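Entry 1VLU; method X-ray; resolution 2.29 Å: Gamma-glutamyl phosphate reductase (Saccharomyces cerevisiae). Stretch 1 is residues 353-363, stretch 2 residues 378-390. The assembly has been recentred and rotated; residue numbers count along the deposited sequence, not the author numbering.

Stretch 1 (353-363) STESAIQHINT
Stretch 2, residues 378-390: ANAEKFMKGVDSS

Helix 354-361 and helix 378-386 run nearly parallel, crossing at -22° with their axes 9.6 Å apart at closest approach; Thr354 lies level with Phe383, Ile358 with Val387 and Asn362 with Asp388. Ser353 (chi1 p) caps the first helix, its OG accepting from Ser356 N at 3.1 Å. Along the second stretch, Asn379 (m) makes the first contact, its CG 3.3 Å from Thr354 OG1. Lys382, extended with all four chi angles t, carries NZ to 2.7 Å from OE2 of Glu355 (m, p), a salt bridge at the exposed margin. Phe383 (t, chi2 88°) is the knob, seated among Thr354, Ala357, Ile358 and Ile361: Ala357 CB lies at the ring edge, 4.2 Å from Phe383 CE1, while Ile361 CD1 approaches Phe383 CZ obliquely at 3.4 Å. Gly386 leaves room for Ile358 (m, t), whose CD1 would lie 2.5 Å from an ideal CB there. Val387 leaves helical geometry (phi/psi -76/146°), and its CG1 packs 3.9 Å from Ile358 CG1 and 4.0 Å from Ile361 CD1. Asn362 (m, chi2 -2°) closes this end with its amide: ND2 donates to Gly386 O at 3.3 Å, and OD1 accepts from Asp388 N at 2.7 Å, so one side chain satisfies backbone polar groups where the helix ends. Asp388 continues extended (-93/95°).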

# COMPACT_ATOMS: atom_id res chain seq x y z
N SER A 353 -1.28 -26.69 17.31
CA SER A 353 -0.27 -27.33 16.46
C SER A 353 0.59 -26.26 15.80
O SER A 353 0.29 -25.07 15.95
CB SER A 353 -0.95 -28.20 15.39
OG SER A 353 -1.79 -27.41 14.56
N THR A 354 1.63 -26.67 15.09
CA THR A 354 2.45 -25.75 14.29
C THR A 354 1.61 -25.14 13.16
O THR A 354 1.63 -23.92 12.97
CB THR A 354 3.75 -26.42 13.78
OG1 THR A 354 4.48 -26.91 14.90
CG2 THR A 354 4.64 -25.43 13.07
N GLU A 355 0.86 -25.99 12.46
CA GLU A 355 -0.07 -25.58 11.40
C GLU A 355 -1.09 -24.55 11.85
O GLU A 355 -1.40 -23.61 11.11
CB GLU A 355 -0.80 -26.79 10.81
CG GLU A 355 0.13 -27.87 10.27
CD GLU A 355 0.62 -28.88 11.33
OE1 GLU A 355 1.04 -28.49 12.44
OE2 GLU A 355 0.59 -30.10 11.02
N SER A 356 -1.61 -24.71 13.06
CA SER A 356 -2.56 -23.75 13.60
C SER A 356 -1.89 -22.39 13.94
O SER A 356 -2.45 -21.33 13.65
CB SER A 356 -3.28 -24.34 14.80
OG SER A 356 -4.03 -23.34 15.46
N ALA A 357 -0.71 -22.44 14.55
CA ALA A 357 0.11 -21.24 14.76
C ALA A 357 0.42 -20.49 13.46
O ALA A 357 0.34 -19.26 13.43
CB ALA A 357 1.41 -21.62 15.46
N ILE A 358 0.77 -21.23 12.41
CA ILE A 358 1.00 -20.67 11.08
C ILE A 358 -0.25 -19.94 10.56
O ILE A 358 -0.17 -18.76 10.16
CB ILE A 358 1.45 -21.77 10.09
CG1 ILE A 358 2.90 -22.19 10.37
CG2 ILE A 358 1.30 -21.31 8.65
CD1 ILE A 358 3.32 -23.44 9.63
N GLN A 359 -1.39 -20.63 10.58
CA GLN A 359 -2.66 -20.05 10.16
C GLN A 359 -2.96 -18.75 10.88
O GLN A 359 -3.33 -17.78 10.24
CB GLN A 359 -3.83 -21.05 10.33
CG GLN A 359 -3.88 -22.11 9.23
CD GLN A 359 -4.91 -23.23 9.48
OE1 GLN A 359 -5.33 -23.48 10.63
NE2 GLN A 359 -5.29 -23.92 8.41
N HIS A 360 -2.78 -18.73 12.20
CA HIS A 360 -3.00 -17.52 12.99
C HIS A 360 -2.10 -16.38 12.54
O HIS A 360 -2.55 -15.25 12.40
CB HIS A 360 -2.70 -17.78 14.48
CG HIS A 360 -3.85 -18.35 15.25
ND1 HIS A 360 -3.86 -19.64 15.73
CD2 HIS A 360 -5.00 -17.78 15.69
CE1 HIS A 360 -4.97 -19.86 16.39
NE2 HIS A 360 -5.68 -18.75 16.39
N ILE A 361 -0.82 -16.68 12.34
CA ILE A 361 0.21 -15.70 11.96
C ILE A 361 -0.06 -15.12 10.58
O ILE A 361 0.11 -13.92 10.35
CB ILE A 361 1.62 -16.31 12.05
CG1 ILE A 361 1.99 -16.48 13.53
CG2 ILE A 361 2.66 -15.45 11.32
CD1 ILE A 361 3.15 -17.41 13.80
N ASN A 362 -0.51 -15.98 9.68
CA ASN A 362 -0.76 -15.59 8.30
C ASN A 362 -2.01 -14.73 8.09
O ASN A 362 -2.29 -14.34 6.96
CB ASN A 362 -0.78 -16.84 7.42
CG ASN A 362 0.60 -17.40 7.20
OD1 ASN A 362 1.59 -16.84 7.67
ND2 ASN A 362 0.68 -18.50 6.47
N THR A 363 -2.76 -14.44 9.16
CA THR A 363 -3.90 -13.52 9.09
C THR A 363 -3.50 -12.07 9.41
O THR A 363 -4.31 -11.15 9.28
CB THR A 363 -5.04 -13.92 10.04
OG1 THR A 363 -4.58 -13.81 11.39
CG2 THR A 363 -5.53 -15.34 9.78
N ALA A 378 11.50 -30.71 13.26
CA ALA A 378 10.53 -30.88 12.18
C ALA A 378 9.49 -29.78 12.23
O ALA A 378 9.10 -29.25 11.20
CB ALA A 378 9.88 -32.25 12.23
N ASN A 379 9.07 -29.42 13.44
CA ASN A 379 8.13 -28.33 13.66
C ASN A 379 8.68 -26.94 13.39
O ASN A 379 7.99 -26.10 12.84
CB ASN A 379 7.60 -28.39 15.09
CG ASN A 379 6.57 -29.47 15.28
OD1 ASN A 379 6.28 -30.22 14.34
ND2 ASN A 379 6.01 -29.56 16.47
N ALA A 380 9.93 -26.72 13.80
CA ALA A 380 10.62 -25.45 13.57
C ALA A 380 10.75 -25.16 12.08
O ALA A 380 10.49 -24.03 11.64
CB ALA A 380 11.97 -25.47 14.22
N GLU A 381 11.16 -26.18 11.31
CA GLU A 381 11.36 -26.04 9.87
C GLU A 381 10.04 -25.82 9.14
O GLU A 381 9.96 -25.05 8.19
CB GLU A 381 12.10 -27.26 9.29
CG GLU A 381 13.57 -27.45 9.79
CD GLU A 381 14.56 -26.33 9.39
OE1 GLU A 381 14.21 -25.42 8.60
OE2 GLU A 381 15.72 -26.37 9.88
N LYS A 382 9.01 -26.52 9.60
CA LYS A 382 7.67 -26.37 9.06
C LYS A 382 7.15 -24.94 9.31
O LYS A 382 6.63 -24.29 8.42
CB LYS A 382 6.76 -27.44 9.68
CG LYS A 382 5.35 -27.39 9.18
CD LYS A 382 4.54 -28.57 9.70
CE LYS A 382 3.24 -28.65 8.93
NZ LYS A 382 2.54 -29.96 9.10
N PHE A 383 7.34 -24.45 10.53
CA PHE A 383 6.96 -23.09 10.91
C PHE A 383 7.66 -22.07 10.02
O PHE A 383 7.01 -21.19 9.46
CB PHE A 383 7.32 -22.88 12.38
CG PHE A 383 6.85 -21.58 12.98
CD1 PHE A 383 5.59 -21.48 13.56
CD2 PHE A 383 7.71 -20.47 13.03
CE1 PHE A 383 5.17 -20.30 14.16
CE2 PHE A 383 7.29 -19.27 13.62
CZ PHE A 383 6.03 -19.19 14.21
N MSE A 384 8.98 -22.20 9.88
CA MSE A 384 9.76 -21.24 9.10
C MSE A 384 9.44 -21.27 7.60
O MSE A 384 9.42 -20.23 6.96
CB MSE A 384 11.25 -21.38 9.37
CG MSE A 384 11.61 -20.97 10.81
SE MSE A 384 13.53 -21.07 11.18
CE MSE A 384 13.75 -23.08 11.09
N LYS A 385 9.14 -22.45 7.07
CA LYS A 385 8.71 -22.54 5.68
C LYS A 385 7.25 -22.02 5.50
O LYS A 385 6.88 -21.58 4.41
CB LYS A 385 8.87 -23.97 5.15
CG LYS A 385 8.89 -24.08 3.63
CD LYS A 385 9.46 -25.44 3.16
N GLY A 386 6.45 -22.04 6.56
CA GLY A 386 5.01 -21.85 6.43
C GLY A 386 4.51 -20.44 6.63
O GLY A 386 3.51 -20.04 6.03
N VAL A 387 5.20 -19.68 7.48
CA VAL A 387 4.76 -18.33 7.85
C VAL A 387 4.99 -17.25 6.79
O VAL A 387 5.98 -17.28 6.04
CB VAL A 387 5.34 -17.87 9.25
CG1 VAL A 387 4.83 -18.75 10.37
CG2 VAL A 387 6.87 -17.80 9.25
N ASP A 388 4.08 -16.29 6.72
CA ASP A 388 4.25 -15.09 5.91
C ASP A 388 4.85 -14.06 6.82
O ASP A 388 4.12 -13.39 7.54
CB ASP A 388 2.90 -14.56 5.43
CG ASP A 388 2.19 -15.51 4.48
OD1 ASP A 388 2.84 -16.46 3.99
OD2 ASP A 388 0.97 -15.29 4.22
N SER A 389 6.17 -13.94 6.82
CA SER A 389 6.88 -13.06 7.75
C SER A 389 8.17 -12.57 7.13
O SER A 389 8.87 -13.35 6.49
CB SER A 389 7.28 -13.78 9.05
OG SER A 389 6.19 -14.42 9.68
N SER A 390 8.49 -11.31 7.38
CA SER A 390 9.77 -10.71 6.99
C SER A 390 10.90 -11.51 7.62
O SER A 390 11.88 -11.87 6.97
CB SER A 390 9.88 -9.26 7.49
OG SER A 390 8.60 -8.68 7.72